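Nigritoxine (Vibrio nigripulchritudo, PDB 5M41) is a bacterial toxin active against crustaceans and insects, built on a fold not seen before. Local coordinates at residues F232-F237 with H253-Y257; R245-P250 with V370-L376; T33-N39 with A263-G267; F43-E47 with K212-E217. The contacts are given in a common frame with arbitrary orientation. Residues are numbered along the deposited sequence.

Contact 1: F232-F237 with H253-Y257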
loop_
_atom_site.group_PDB
_atom_site.type_symbol
_atom_site.label_atom_id
_atom_site.label_comp_id
_atom_site.label_asym_id
_atom_site.label_seq_id
_atom_site.Cartn_x
_atom_site.Cartn_y
_atom_site.Cartn_z
ATOM N N PHE A 232 12.047 24.378 6.671
ATOM C CA PHE A 232 12.090 24.221 5.231
ATOM C C PHE A 232 13.500 24.474 4.706
ATOM O O PHE A 232 14.145 25.446 5.096
ATOM C CB PHE A 232 11.126 25.217 4.568
ATOM C CG PHE A 232 11.072 25.098 3.067
ATOM C CD1 PHE A 232 10.413 24.029 2.466
ATOM C CD2 PHE A 232 11.692 26.040 2.263
ATOM C CE1 PHE A 232 10.369 23.904 1.083
ATOM C CE2 PHE A 232 11.660 25.925 0.879
ATOM C CZ PHE A 232 10.997 24.850 0.292
ATOM N N THR A 233 13.958 23.603 3.805
ATOM C CA THR A 233 15.225 23.800 3.111
ATOM C C THR A 233 14.990 23.773 1.605
ATOM O O THR A 233 14.001 23.208 1.130
ATOM C CB THR A 233 16.252 22.711 3.461
ATOM O OG1 THR A 233 15.712 21.440 3.083
ATOM C CG2 THR A 233 16.528 22.689 4.963
ATOM N N PHE A 234 15.911 24.393 0.877
ATOM C CA PHE A 234 15.902 24.437 -0.582
ATOM C C PHE A 234 16.616 23.237 -1.230
ATOM O O PHE A 234 16.512 23.018 -2.437
ATOM C CB PHE A 234 16.528 25.761 -1.074
ATOM C CG PHE A 234 16.322 26.017 -2.551
ATOM C CD1 PHE A 234 15.039 26.269 -3.060
ATOM C CD2 PHE A 234 17.407 25.994 -3.444
ATOM C CE1 PHE A 234 14.842 26.477 -4.422
ATOM C CE2 PHE A 234 17.217 26.200 -4.813
ATOM C CZ PHE A 234 15.922 26.450 -5.300
ATOM N N GLU A 235 17.335 22.455 -0.440
ATOM C CA GLU A 235 18.102 21.334 -0.981
ATOM C C GLU A 235 17.228 20.342 -1.751
ATOM O O GLU A 235 16.125 19.995 -1.316
ATOM C CB GLU A 235 18.878 20.627 0.132
ATOM C CG GLU A 235 19.997 21.498 0.695
ATOM C CD GLU A 235 20.583 20.977 1.995
ATOM O OE1 GLU A 235 20.151 19.902 2.473
ATOM O OE2 GLU A 235 21.480 21.662 2.542
ATOM N N GLY A 236 17.733 19.913 -2.905
ATOM C CA GLY A 236 17.077 18.915 -3.737
ATOM C C GLY A 236 16.195 19.477 -4.842
ATOM O O GLY A 236 15.602 18.711 -5.602
ATOM N N PHE A 237 16.078 20.804 -4.916
ATOM C CA PHE A 237 15.296 21.455 -5.979
ATOM C C PHE A 237 15.964 21.261 -7.338
ATOM O O PHE A 237 17.171 21.416 -7.460
ATOM C CB PHE A 237 15.133 22.948 -5.685
ATOM C CG PHE A 237 13.828 23.312 -5.035
ATOM C CD1 PHE A 237 12.819 23.936 -5.779
ATOM C CD2 PHE A 237 13.608 23.074 -3.674
ATOM C CE1 PHE A 237 11.616 24.288 -5.187
ATOM C CE2 PHE A 237 12.399 23.424 -3.076
ATOM C CZ PHE A 237 11.402 24.025 -3.836
ATOM N N HIS A 253 9.536 18.843 -4.672
ATOM C CA HIS A 253 10.037 19.819 -3.709
ATOM C C HIS A 253 9.161 21.042 -3.701
ATOM O O HIS A 253 8.864 21.620 -2.647
ATOM C CB HIS A 253 11.517 20.133 -3.998
ATOM C CG HIS A 253 12.434 18.957 -3.731
ATOM N ND1 HIS A 253 13.051 18.766 -2.530
ATOM C CD2 HIS A 253 12.765 17.856 -4.520
ATOM C CE1 HIS A 253 13.755 17.612 -2.565
ATOM N NE2 HIS A 253 13.594 17.064 -3.786
ATOM N N LEU A 254 8.683 21.405 -4.880
ATOM C CA LEU A 254 7.766 22.516 -5.000
ATOM C C LEU A 254 6.398 22.193 -4.364
ATOM O O LEU A 254 5.806 23.045 -3.701
ATOM C CB LEU A 254 7.636 22.903 -6.472
ATOM C CG LEU A 254 6.701 24.043 -6.861
ATOM C CD1 LEU A 254 7.150 25.329 -6.151
ATOM C CD2 LEU A 254 6.690 24.224 -8.371
ATOM N N ALA A 255 5.882 20.972 -4.547
ATOM C CA ALA A 255 4.671 20.600 -3.793
ATOM C C ALA A 255 4.895 20.713 -2.263
ATOM O O ALA A 255 4.002 21.155 -1.500
ATOM C CB ALA A 255 4.218 19.194 -4.155
ATOM N N LYS A 256 6.073 20.320 -1.804
ATOM C CA LYS A 256 6.396 20.509 -0.369
ATOM C C LYS A 256 6.326 22.003 0.008
ATOM O O LYS A 256 5.782 22.366 1.043
ATOM C CB LYS A 256 7.759 19.908 -0.008
ATOM C CG LYS A 256 8.101 20.007 1.488
ATOM C CD LYS A 256 9.465 19.395 1.855
ATOM C CE LYS A 256 10.603 20.195 1.235
ATOM N NZ LYS A 256 11.883 19.438 1.160
ATOM N N TYR A 257 6.832 22.875 -0.855
ATOM C CA TYR A 257 6.792 24.310 -0.559
ATOM C C TYR A 257 5.341 24.840 -0.536
ATOM O O TYR A 257 4.941 25.551 0.391
ATOM C CB TYR A 257 7.657 25.121 -1.547
ATOM C CG TYR A 257 7.673 26.603 -1.197
ATOM C CD1 TYR A 257 7.930 27.015 0.122
ATOM C CD2 TYR A 257 7.424 27.597 -2.172
ATOM C CE1 TYR A 257 7.944 28.366 0.459
ATOM C CE2 TYR A 257 7.432 28.949 -1.831
ATOM C CZ TYR A 257 7.696 29.320 -0.515
ATOM O OH TYR A 257 7.702 30.643 -0.141
HETATM O O HOH W 1 12.405 21.157 3.794
#

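Contact 2: R245-P250 with V370-L376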
loop_
_atom_site.group_PDB
_atom_site.type_symbol
_atom_site.label_atom_id
_atom_site.label_comp_id
_atom_site.label_asym_id
_atom_site.label_seq_id
_atom_site.Cartn_x
_atom_site.Cartn_y
_atom_site.Cartn_z
ATOM N N ARG A 245 7.279 20.516 -13.996
ATOM C CA ARG A 245 6.983 19.227 -14.599
ATOM C C ARG A 245 6.670 18.171 -13.522
ATOM O O ARG A 245 5.834 17.301 -13.737
ATOM C CB ARG A 245 8.144 18.757 -15.487
ATOM C CG ARG A 245 8.279 19.568 -16.769
ATOM C CD ARG A 245 9.508 19.141 -17.555
ATOM N NE ARG A 245 9.466 17.721 -17.897
ATOM C CZ ARG A 245 8.900 17.224 -18.987
ATOM N NH1 ARG A 245 8.322 18.025 -19.877
ATOM N NH2 ARG A 245 8.936 15.915 -19.191
ATOM N N ALA A 246 7.325 18.280 -12.371
ATOM C CA ALA A 246 7.218 17.282 -11.292
ATOM C C ALA A 246 6.271 17.701 -10.154
ATOM O O ALA A 246 6.302 17.114 -9.071
ATOM C CB ALA A 246 8.618 16.960 -10.739
ATOM N N ILE A 247 5.452 18.721 -10.396
ATOM C CA ILE A 247 4.530 19.271 -9.377
ATOM C C ILE A 247 3.610 18.228 -8.709
ATOM O O ILE A 247 3.294 18.348 -7.536
ATOM C CB ILE A 247 3.706 20.488 -9.927
ATOM C CG1 ILE A 247 2.857 21.135 -8.841
ATOM C CG2 ILE A 247 2.718 20.078 -11.000
ATOM C CD1 ILE A 247 3.648 21.941 -7.841
ATOM N N GLN A 248 3.178 17.215 -9.452
ATOM C CA GLN A 248 2.351 16.149 -8.861
ATOM C C GLN A 248 3.155 14.857 -8.607
ATOM O O GLN A 248 2.581 13.790 -8.458
ATOM C CB GLN A 248 1.125 15.884 -9.750
ATOM C CG GLN A 248 0.202 17.097 -9.816
ATOM C CD GLN A 248 -1.114 16.804 -10.531
ATOM O OE1 GLN A 248 -1.117 16.247 -11.606
ATOM N NE2 GLN A 248 -2.227 17.212 -9.931
ATOM N N SER A 249 4.481 14.951 -8.572
ATOM C CA SER A 249 5.298 13.748 -8.366
ATOM C C SER A 249 5.382 13.424 -6.869
ATOM O O SER A 249 5.111 14.290 -6.023
ATOM C CB SER A 249 6.696 13.904 -8.987
ATOM O OG SER A 249 7.466 14.779 -8.201
ATOM N N PRO A 250 5.719 12.172 -6.534
ATOM C CA PRO A 250 5.662 11.767 -5.118
ATOM C C PRO A 250 6.539 12.595 -4.156
ATOM O O PRO A 250 6.102 12.834 -3.010
ATOM C CB PRO A 250 6.122 10.314 -5.161
ATOM C CG PRO A 250 5.656 9.844 -6.518
ATOM C CD PRO A 250 5.904 11.012 -7.430
ATOM N N VAL A 370 2.010 7.371 -5.987
ATOM C CA VAL A 370 1.015 8.227 -6.689
ATOM C C VAL A 370 1.671 9.481 -7.293
ATOM O O VAL A 370 2.371 10.210 -6.609
ATOM C CB VAL A 370 -0.123 8.640 -5.736
ATOM C CG1 VAL A 370 -1.095 9.623 -6.411
ATOM C CG2 VAL A 370 -0.875 7.401 -5.241
ATOM N N GLY A 371 1.468 9.697 -8.583
ATOM C CA GLY A 371 1.923 10.894 -9.282
ATOM C C GLY A 371 1.499 10.754 -10.727
ATOM O O GLY A 371 0.793 9.807 -11.068
ATOM N N SER A 372 1.935 11.658 -11.601
ATOM C CA SER A 372 1.589 11.484 -12.999
ATOM C C SER A 372 2.345 10.274 -13.537
ATOM O O SER A 372 3.413 9.936 -13.018
ATOM C CB SER A 372 1.894 12.743 -13.816
ATOM O OG SER A 372 3.238 12.744 -14.243
ATOM N N SER A 373 1.810 9.612 -14.573
ATOM C CA SER A 373 2.520 8.461 -15.124
ATOM C C SER A 373 3.950 8.816 -15.544
ATOM O O SER A 373 4.891 8.055 -15.271
ATOM C CB SER A 373 1.754 7.781 -16.259
ATOM O OG SER A 373 1.423 8.688 -17.263
ATOM N N ARG A 374 4.127 9.995 -16.142
ATOM C CA ARG A 374 5.457 10.444 -16.504
ATOM C C ARG A 374 6.370 10.593 -15.280
ATOM O O ARG A 374 7.545 10.259 -15.368
ATOM C CB ARG A 374 5.409 11.751 -17.294
ATOM C CG ARG A 374 6.792 12.331 -17.534
ATOM C CD ARG A 374 6.745 13.760 -18.075
ATOM N NE ARG A 374 6.221 14.732 -17.108
ATOM C CZ ARG A 374 5.693 15.902 -17.465
ATOM N NH1 ARG A 374 5.619 16.210 -18.741
ATOM N NH2 ARG A 374 5.230 16.748 -16.557
ATOM N N ASP A 375 5.835 11.096 -14.164
ATOM C CA ASP A 375 6.603 11.215 -12.918
ATOM C C ASP A 375 7.076 9.855 -12.428
ATOM O O ASP A 375 8.187 9.726 -11.930
ATOM C CB ASP A 375 5.770 11.841 -11.790
ATOM C CG ASP A 375 5.316 13.265 -12.097
ATOM O OD1 ASP A 375 6.019 13.984 -12.829
ATOM O OD2 ASP A 375 4.255 13.673 -11.565
ATOM N N LEU A 376 6.219 8.838 -12.548
ATOM C CA LEU A 376 6.611 7.498 -12.135
ATOM C C LEU A 376 7.746 6.937 -13.016
ATOM O O LEU A 376 8.687 6.340 -12.481
ATOM C CB LEU A 376 5.401 6.560 -12.064
ATOM C CG LEU A 376 4.747 6.582 -10.668
ATOM C CD1 LEU A 376 4.405 7.981 -10.154
ATOM C CD2 LEU A 376 3.561 5.646 -10.558
HETATM O O HOH W 2 3.926 16.145 -11.897
#

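Contact 3: T33-N39 with A263-G267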
loop_
_atom_site.group_PDB
_atom_site.type_symbol
_atom_site.label_atom_id
_atom_site.label_comp_id
_atom_site.label_asym_id
_atom_site.label_seq_id
_atom_site.Cartn_x
_atom_site.Cartn_y
_atom_site.Cartn_z
ATOM N N THR A 33 -4.514 30.965 0.335
ATOM C CA THR A 33 -5.214 32.178 0.800
ATOM C C THR A 33 -4.442 33.400 0.267
ATOM O O THR A 33 -3.261 33.287 -0.075
ATOM C CB THR A 33 -5.231 32.273 2.342
ATOM O OG1 THR A 33 -3.885 32.355 2.798
ATOM C CG2 THR A 33 -5.938 31.010 3.001
ATOM N N LYS A 34 -5.103 34.553 0.199
ATOM C CA LYS A 34 -4.431 35.818 -0.157
ATOM C C LYS A 34 -3.178 36.074 0.688
ATOM O O LYS A 34 -2.115 36.443 0.157
ATOM C CB LYS A 34 -5.401 36.992 -0.020
ATOM C CG LYS A 34 -6.218 37.286 -1.276
ATOM C CD LYS A 34 -5.531 38.346 -2.150
ATOM C CE LYS A 34 -5.969 39.768 -1.810
ATOM N NZ LYS A 34 -4.913 40.746 -2.184
ATOM N N GLU A 35 -3.292 35.830 1.990
ATOM C CA GLU A 35 -2.159 35.973 2.916
ATOM C C GLU A 35 -0.943 35.111 2.512
ATOM O O GLU A 35 0.200 35.594 2.501
ATOM C CB GLU A 35 -2.616 35.634 4.351
ATOM C CG GLU A 35 -1.527 35.822 5.407
ATOM C CD GLU A 35 -1.875 35.266 6.813
ATOM O OE1 GLU A 35 -3.023 34.805 7.080
ATOM O OE2 GLU A 35 -0.964 35.273 7.667
ATOM N N ALA A 36 -1.199 33.835 2.219
ATOM C CA ALA A 36 -0.166 32.890 1.750
ATOM C C ALA A 36 0.445 33.309 0.397
ATOM O O ALA A 36 1.640 33.144 0.189
ATOM C CB ALA A 36 -0.729 31.480 1.653
ATOM N N GLN A 37 -0.378 33.813 -0.524
ATOM C CA GLN A 37 0.144 34.361 -1.801
ATOM C C GLN A 37 1.067 35.581 -1.590
ATOM O O GLN A 37 2.098 35.679 -2.242
ATOM C CB GLN A 37 -0.988 34.726 -2.795
ATOM C CG GLN A 37 -1.912 33.547 -3.166
ATOM C CD GLN A 37 -3.184 33.992 -3.884
ATOM O OE1 GLN A 37 -3.639 35.119 -3.711
ATOM N NE2 GLN A 37 -3.768 33.101 -4.686
ATOM N N GLN A 38 0.679 36.513 -0.713
ATOM C CA GLN A 38 1.533 37.643 -0.335
ATOM C C GLN A 38 2.853 37.159 0.270
ATOM O O GLN A 38 3.948 37.678 -0.059
ATOM C CB GLN A 38 0.800 38.574 0.657
ATOM C CG GLN A 38 -0.426 39.226 0.018
ATOM C CD GLN A 38 -1.282 40.019 0.984
ATOM O OE1 GLN A 38 -0.945 40.171 2.149
ATOM N NE2 GLN A 38 -2.404 40.516 0.498
ATOM N N ASN A 39 2.745 36.178 1.160
ATOM C CA ASN A 39 3.922 35.593 1.793
ATOM C C ASN A 39 4.839 34.978 0.728
ATOM O O ASN A 39 6.056 35.109 0.794
ATOM C CB ASN A 39 3.518 34.480 2.757
ATOM C CG ASN A 39 2.951 34.992 4.074
ATOM O OD1 ASN A 39 2.447 34.204 4.870
ATOM N ND2 ASN A 39 2.985 36.274 4.288
ATOM N N ALA A 263 0.179 25.397 5.240
ATOM C CA ALA A 263 0.310 25.228 6.703
ATOM C C ALA A 263 0.610 26.539 7.397
ATOM O O ALA A 263 0.207 26.717 8.536
ATOM C CB ALA A 263 1.361 24.178 7.079
ATOM N N SER A 264 1.295 27.463 6.721
ATOM C CA SER A 264 1.642 28.728 7.368
ATOM C C SER A 264 0.406 29.557 7.679
ATOM O O SER A 264 0.404 30.308 8.646
ATOM C CB SER A 264 2.623 29.565 6.531
ATOM O OG SER A 264 1.928 30.168 5.444
ATOM N N THR A 265 -0.644 29.418 6.883
ATOM C CA THR A 265 -1.851 30.217 7.087
ATOM C C THR A 265 -3.026 29.391 7.641
ATOM O O THR A 265 -4.147 29.874 7.687
ATOM C CB THR A 265 -2.249 30.998 5.808
ATOM O OG1 THR A 265 -2.443 30.082 4.728
ATOM C CG2 THR A 265 -1.149 32.000 5.400
ATOM N N ASN A 266 -2.747 28.152 8.046
ATOM C CA ASN A 266 -3.651 27.282 8.839
ATOM C C ASN A 266 -3.766 25.834 8.366
ATOM O O ASN A 266 -4.170 25.589 7.234
ATOM C CB ASN A 266 -5.059 27.874 8.998
ATOM C CG ASN A 266 -5.298 28.448 10.380
ATOM O OD1 ASN A 266 -4.819 27.915 11.377
ATOM N ND2 ASN A 266 -6.060 29.535 10.444
ATOM N N GLY A 267 -3.435 24.873 9.234
ATOM C CA GLY A 267 -2.953 25.134 10.600
ATOM C C GLY A 267 -4.010 24.972 11.682
ATOM O O GLY A 267 -4.646 23.920 11.797
HETATM O O HOH W 3 -3.147 29.079 1.898
HETATM O O HOH W 4 1.288 33.339 7.888
#

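Contact 4: F43-E47 with K212-E217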
loop_
_atom_site.group_PDB
_atom_site.type_symbol
_atom_site.label_atom_id
_atom_site.label_comp_id
_atom_site.label_asym_id
_atom_site.label_seq_id
_atom_site.Cartn_x
_atom_site.Cartn_y
_atom_site.Cartn_z
ATOM N N PHE A 43 8.623 36.292 0.205
ATOM C CA PHE A 43 9.841 35.473 0.256
ATOM C C PHE A 43 10.677 35.568 -1.018
ATOM O O PHE A 43 11.905 35.583 -0.937
ATOM C CB PHE A 43 9.526 34.003 0.545
ATOM C CG PHE A 43 9.176 33.716 1.991
ATOM C CD1 PHE A 43 10.024 34.120 3.029
ATOM C CD2 PHE A 43 8.028 32.976 2.311
ATOM C CE1 PHE A 43 9.722 33.845 4.366
ATOM C CE2 PHE A 43 7.725 32.685 3.645
ATOM C CZ PHE A 43 8.567 33.126 4.675
ATOM N N ALA A 44 10.012 35.597 -2.189
ATOM C CA ALA A 44 10.695 35.875 -3.458
ATOM C C ALA A 44 11.470 37.210 -3.437
ATOM O O ALA A 44 12.637 37.278 -3.867
ATOM C CB ALA A 44 9.711 35.857 -4.628
ATOM N N ILE A 45 10.812 38.263 -2.961
ATOM C CA ILE A 45 11.449 39.573 -2.812
ATOM C C ILE A 45 12.676 39.470 -1.899
ATOM O O ILE A 45 13.771 39.931 -2.263
ATOM C CB ILE A 45 10.480 40.634 -2.267
ATOM C CG1 ILE A 45 9.348 40.876 -3.264
ATOM C CG2 ILE A 45 11.201 41.970 -2.051
ATOM C CD1 ILE A 45 8.153 41.589 -2.637
ATOM N N ILE A 46 12.485 38.872 -0.721
ATOM C CA ILE A 46 13.587 38.630 0.216
ATOM C C ILE A 46 14.767 37.941 -0.477
ATOM O O ILE A 46 15.910 38.369 -0.322
ATOM C CB ILE A 46 13.154 37.806 1.443
ATOM C CG1 ILE A 46 12.296 38.668 2.388
ATOM C CG2 ILE A 46 14.382 37.334 2.213
ATOM C CD1 ILE A 46 11.394 37.872 3.334
ATOM N N GLU A 47 14.496 36.899 -1.258
ATOM C CA GLU A 47 15.570 36.237 -1.970
ATOM C C GLU A 47 16.332 37.207 -2.880
ATOM O O GLU A 47 17.568 37.191 -2.921
ATOM C CB GLU A 47 15.069 35.009 -2.728
ATOM C CG GLU A 47 16.102 34.284 -3.583
ATOM C CD GLU A 47 17.303 33.738 -2.802
ATOM O OE1 GLU A 47 17.262 33.625 -1.555
ATOM O OE2 GLU A 47 18.306 33.413 -3.456
ATOM N N LYS A 212 13.486 29.698 -1.954
ATOM C CA LYS A 212 14.799 30.031 -1.420
ATOM C C LYS A 212 14.686 31.078 -0.329
ATOM O O LYS A 212 15.367 30.987 0.682
ATOM C CB LYS A 212 15.716 30.551 -2.507
ATOM C CG LYS A 212 16.616 29.492 -3.098
ATOM C CD LYS A 212 17.484 30.040 -4.235
ATOM C CE LYS A 212 16.676 30.198 -5.529
ATOM N NZ LYS A 212 17.584 30.496 -6.678
ATOM N N GLY A 213 13.842 32.082 -0.541
ATOM C CA GLY A 213 13.611 33.108 0.469
ATOM C C GLY A 213 13.096 32.468 1.746
ATOM O O GLY A 213 13.542 32.798 2.838
ATOM N N ALA A 214 12.168 31.531 1.604
ATOM C CA ALA A 214 11.618 30.868 2.774
ATOM C C ALA A 214 12.684 30.032 3.518
ATOM O O ALA A 214 12.637 29.970 4.734
ATOM C CB ALA A 214 10.410 30.023 2.404
ATOM N N ALA A 215 13.627 29.409 2.794
ATOM C CA ALA A 215 14.682 28.602 3.421
ATOM C C ALA A 215 15.670 29.454 4.196
ATOM O O ALA A 215 16.344 28.942 5.061
ATOM C CB ALA A 215 15.443 27.775 2.384
ATOM N N ARG A 216 15.749 30.745 3.868
ATOM C CA ARG A 216 16.561 31.717 4.596
ATOM C C ARG A 216 15.934 32.140 5.902
ATOM O O ARG A 216 16.606 32.724 6.702
ATOM C CB ARG A 216 16.736 33.025 3.799
ATOM C CG ARG A 216 17.319 32.898 2.426
ATOM C CD ARG A 216 17.443 34.289 1.819
ATOM N NE ARG A 216 18.719 34.839 2.221
ATOM C CZ ARG A 216 19.857 34.576 1.587
ATOM N NH1 ARG A 216 19.863 33.811 0.494
ATOM N NH2 ARG A 216 20.977 35.093 2.029
ATOM N N GLU A 217 14.634 31.923 6.083
ATOM C CA GLU A 217 13.933 32.406 7.279
ATOM C C GLU A 217 14.490 31.746 8.574
ATOM O O GLU A 217 14.318 30.559 8.761
ATOM C CB GLU A 217 12.431 32.129 7.116
ATOM C CG GLU A 217 11.532 32.732 8.176
ATOM C CD GLU A 217 11.442 34.248 8.070
ATOM O OE1 GLU A 217 11.921 34.822 7.061
ATOM O OE2 GLU A 217 10.885 34.863 8.998
#

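Contact 1: F232-F237 with H253-Y257
The loop 232-237 packs on the first turn of helix 253-264 through two aromatic pairs. Phe232, chi1 t, points its CA-to-CB bond toward the helix: its CZ lies 3.8 Å from Tyr257 CD1, and the ring planes meet obliquely at 37° with centroids 5.2 Å apart. Tyr257, also t, sends its OH on to Ser210. Phe237 has chi1 between wells at -98°; its CA-to-CB bond points sideways, yet the ring swings in so that His253 CB sits 3.7 Å from the ring centroid, a CH-pi contact over the face. His253, chi1 m, reaches back over the loop, and Gly236 CA stands 4.1 Å from the imidazole centroid, a second CH-pi contact. Lys256, bent at chi3 (p, 67°), skirts Phe232 (CE to CE1, 3.7 Å) and bonds weakly, from NZ, to a water 3.2 Å away that also accepts from Thr233 N at 2.9 Å. Glu235 at -57/136 and Gly236 at 95/-2 define a type II beta turn, closed by a weak Phe237 N to Phe234 O bond of 3.4 Å.

Contact 2: R245-P250 with V370-L376
A capping box at the N-terminus of helix 373-382 organises this buried contact. Ser372 is the N-cap: its OG accepts from Asp375 N at 3.1 Å, and Asp375 OD2 accepts from Ser372 N at 3.1 Å in return. The same carboxylate faces the loop 245-250, where a type I beta turn from Ala246 to Ser249 is closed by Ser249 N to Ala246 O (2.9 Å) and reinforced by Ser249 OG to Ala246 O (2.8 Å). A water joins the two elements, donating to Asp375 OD2 at 2.5 Å and to Arg245 O at 2.9 Å while accepting from Gln248 N at 2.8 Å. Arg374 NH2 adds a direct bond to Arg245 O, 2.9 Å long, and its NH1 binds Gly19 O. Each guanidinium has an atom of the other over one face, like charges close together, with Arg374 NH1 3.4 Å from Arg245 NH2; Arg245 also has a long, weak ion pair with Glu378. At Gly371 the backbones come closest: its CA approaches Gln248 O to 3.1 Å, a CA-H...O contact, and a CB there would collide with that oxygen. Gly371 marks the corner where strand 366-370 gives way to the helix. Strand 328-336 pairs with that strand and receives Leu376, which also touches helix 302-319, while on the loop side Ile247 and Gln248 pack on helix 22-30.

Contact 3: T33-N39 with A263-G267
Two helix ends meet here, the start of helix 34-54 and the tail of helix 253-264, in a small, partly buried and water-assisted contact of 191 Å². Thr265 is its centre. Just after helix 253-264, it points its CA-to-CB bond toward the other segment, its CG2 lying 3.7 Å from Ala36 N and 3.6 Å from Glu35 CD, while Thr265 OG1 is 3.8 Å from Ala36 CB. Thr33 is the N-cap of its helix: Thr33 OG1 accepts from Ala36 N at 3.1 Å with an angle of 165°, and Gln37 N reaches Thr33 O at 3.0 Å. One water accepts from Thr33 N at 2.8 Å and is hydrogen-bonded to Thr265 OG1 at 3.1 Å, linking the capping residue to Thr265 across the contact. A second water lies between Glu35 OE2 (3.0 Å) and Ser264 O (3.2 Å). Further out, Gln37 and Gln38 pack on helix 177-191, whereas Ala263 and Ser264 rest on Leu230 of strand 229-230, so the contact sits between these two elements.

Contact 4: F43-E47 with K212-E217
Phe43 lays its ring over Ala214, whose CA stands 3.8 Å from the ring centroid and 17° off the normal, a CH-pi contact, with Phe43 CD2 also 3.8 Å from Ala214 CB. This is close helix-helix packing made possible by glycine: helices 34-54 and 206-215 come together at Gly213, where Gly213 CA and Glu47 CA are just 4.4 Å apart. The geometry explains the residue. Gly213 CA approaches Phe43 O to 3.3 Å in a CA-H...O contact with an angle of 166° at the hydrogen, and an ideal CB on Gly213 would fall 1.8 Å from the same oxygen, a clash. That carbonyl still serves its own helix, accepting from Glu47 N at 2.9 Å. The ring of Phe43 also abuts Tyr257 of helix 253-264, so it fills the angle between three helices. Around this glycine the contact also has a polar part. Glu47 turns its end back across the interface, where OE2 touches Lys212 CD at 3.6 Å; Lys212 NZ, 4.4 Å from that oxygen, is too far for a salt bridge. Ile46 meets the aliphatic part of Arg216 (CG2 to CD, 4.3 Å) and touches helix 62-67 on Tyr64 and Leu67. At the exposed margin Arg216 closes the contact with a salt bridge whose hydrogen bond is weak, its NH1 lying 3.3 Å from Glu47 OE1.

In the fold
Contacts 1, 3 and 4 lie on the same side of the chain's centre. Contacts 1 and 4, with centres about 12 Å apart, touch directly: Tyr257 OH is 3.4 Å from Phe43 CD2, and Phe234 CG is 3.5 Å from Lys212 CG. Contact 3 lies at the end of helix 253-264, whose start serves contact 1 without touching it, and at the start of helix 34-54, whose middle serves contact 4; its centre is about 17 Å and 15 Å from theirs. Contact 2 lies nearer the chain's centre and touches contact 1 through Ile247 CD1, 3.8 Å from Leu254 CG. The magnesium ion, bound at Val189, Glu192 and Asp195, uses none of these segments; helix 177-191, which carries Val189, packs against Gln37 and Gln38.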